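Local coordinates for protein YaeO (Vibrio cholerae serotype O1, PDB 6JIE) that inhibits Rho-dependent transcription termination by dissociating the Rho hexamer, and is a structural homologue of the RNA chaperone Hfq, at residues C46-L49 / E54-L57. Numbering follows the deposited sequence.
Sequences CIAL and ETWL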
loop_
_atom_site.group_PDB
_atom_site.type_symbol
_atom_site.label_atom_id
_atom_site.label_comp_id
_atom_site.label_asym_id
_atom_site.label_seq_id
_atom_site.Cartn_x
_atom_site.Cartn_y
_atom_site.Cartn_z
ATOM N N CYS A 46 18.911 -4.494 4.485
ATOM C CA CYS A 46 17.767 -4.781 3.631
ATOM C C CYS A 46 16.666 -3.762 3.870
ATOM O O CYS A 46 16.583 -3.130 4.927
ATOM C CB CYS A 46 17.206 -6.183 3.891
ATOM S SG CYS A 46 18.319 -7.497 3.362
ATOM N N ILE A 47 15.808 -3.616 2.870
ATOM C CA ILE A 47 14.488 -3.030 3.071
ATOM C C ILE A 47 13.484 -4.173 3.153
ATOM O O ILE A 47 13.530 -5.108 2.349
ATOM C CB ILE A 47 14.130 -2.046 1.947
ATOM C CG1 ILE A 47 12.663 -1.588 2.097
ATOM C CG2 ILE A 47 14.380 -2.672 0.601
ATOM C CD1 ILE A 47 12.237 -0.558 1.083
ATOM N N ALA A 48 12.601 -4.121 4.147
ATOM C CA ALA A 48 11.510 -5.077 4.246
ATOM C C ALA A 48 10.352 -4.534 3.424
ATOM O O ALA A 48 9.864 -3.437 3.695
ATOM C CB ALA A 48 11.085 -5.290 5.698
ATOM N N LEU A 49 9.950 -5.278 2.404
ATOM C CA LEU A 49 8.910 -4.848 1.478
ATOM C C LEU A 49 7.738 -5.803 1.623
ATOM O O LEU A 49 7.869 -6.996 1.335
ATOM C CB LEU A 49 9.420 -4.827 0.035
ATOM C CG LEU A 49 8.415 -4.324 -1.003
ATOM C CD1 LEU A 49 8.231 -2.827 -0.856
ATOM C CD2 LEU A 49 8.904 -4.667 -2.395
ATOM N N GLU A 54 3.450 -11.875 0.375
ATOM C CA GLU A 54 4.567 -12.171 1.260
ATOM C C GLU A 54 5.394 -10.911 1.455
ATOM O O GLU A 54 5.256 -9.924 0.723
ATOM C CB GLU A 54 5.439 -13.294 0.696
ATOM C CG GLU A 54 6.053 -12.934 -0.636
ATOM C CD GLU A 54 6.787 -14.097 -1.281
ATOM O OE1 GLU A 54 7.639 -14.717 -0.605
ATOM O OE2 GLU A 54 6.497 -14.394 -2.459
ATOM N N THR A 55 6.280 -10.975 2.442
ATOM C CA THR A 55 7.218 -9.906 2.744
ATOM C C THR A 55 8.619 -10.360 2.366
ATOM O O THR A 55 9.019 -11.482 2.696
ATOM C CB THR A 55 7.162 -9.530 4.227
ATOM O OG1 THR A 55 5.850 -9.043 4.545
ATOM C CG2 THR A 55 8.176 -8.439 4.535
ATOM N N TRP A 56 9.342 -9.498 1.655
ATOM C CA TRP A 56 10.701 -9.777 1.206
ATOM C C TRP A 56 11.691 -8.903 1.960
ATOM O O TRP A 56 11.405 -7.740 2.264
ATOM C CB TRP A 56 10.856 -9.515 -0.302
ATOM C CG TRP A 56 9.892 -10.272 -1.194
ATOM C CD1 TRP A 56 9.958 -11.595 -1.560
ATOM C CD2 TRP A 56 8.742 -9.732 -1.858
ATOM N NE1 TRP A 56 8.913 -11.904 -2.402
ATOM C CE2 TRP A 56 8.149 -10.780 -2.595
ATOM C CE3 TRP A 56 8.155 -8.462 -1.896
ATOM C CZ2 TRP A 56 7.000 -10.598 -3.358
ATOM C CZ3 TRP A 56 7.006 -8.283 -2.661
ATOM C CH2 TRP A 56 6.442 -9.348 -3.378
ATOM N N LEU A 57 12.860 -9.470 2.268
ATOM C CA LEU A 57 14.010 -8.690 2.723
ATOM C C LEU A 57 14.953 -8.568 1.541
ATOM O O LEU A 57 15.648 -9.533 1.195
ATOM C CB LEU A 57 14.721 -9.336 3.908
ATOM C CG LEU A 57 13.912 -9.466 5.190
ATOM C CD1 LEU A 57 14.792 -9.995 6.299
ATOM C CD2 LEU A 57 13.296 -8.127 5.564
#
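Leu49 and Trp56 face each other across the hairpin of strands 45-50 and 55-59 as an antiparallel hydrogen-bonded pair. Leu49 N donates a hydrogen bond to Trp56 O and Trp56 N returns one to Leu49 O, both 2.9 Å long. Each carbonyl oxygen also takes a CA-H...O contact, Trp56 O from Ala48 CA and Leu49 O from Thr55 CA, each at 3.3 Å.

On the face that carries this pair, only one branch of the leucine reaches the indole: Leu49 CD2 rests 3.9 Å from Trp56 CE3, on the six-membered ring, and the two side chains pass at a slant rather than stacking. With CG of Leu49 anti to its backbone N (chi1 -177°), the isobutyl group also meets Val20 and Leu22 of strand 19-24. Glu54 CG lies 3.2 Å above the plane of the Trp56 ring, offset toward the rim, and Tyr30 makes an edge-to-face contact with the indole. The Trp56 side chain is about 6 Å from that of Glu52, a magnesium-binding residue, although no ion is bound there in this chain.

The reverse face carries Ala48 and Leu57, with Thr55 alongside. Within the non-hydrogen-bonded pair Ala48-Leu57, Leu57 CD2 lies 3.6 Å from Ala48 CB. Cys46 points across toward strand 55-59, its CB 4.0 Å from Leu57 CB. Nearer the turn, Thr55 CG2 sits 3.5 Å from Leu49 O, beside an oxygen already bonded to Trp56 N. Ala48 also bonds through its backbone to strand 33-39, so strand 45-50 is the middle of this three-stranded sheet.

Leu49 O and Trp56 O are thus each held by one N-H and touched by one CA-H, while the Leu49 side is packed into the core against strand 19-24 and Leu57 and Thr55 remain exposed.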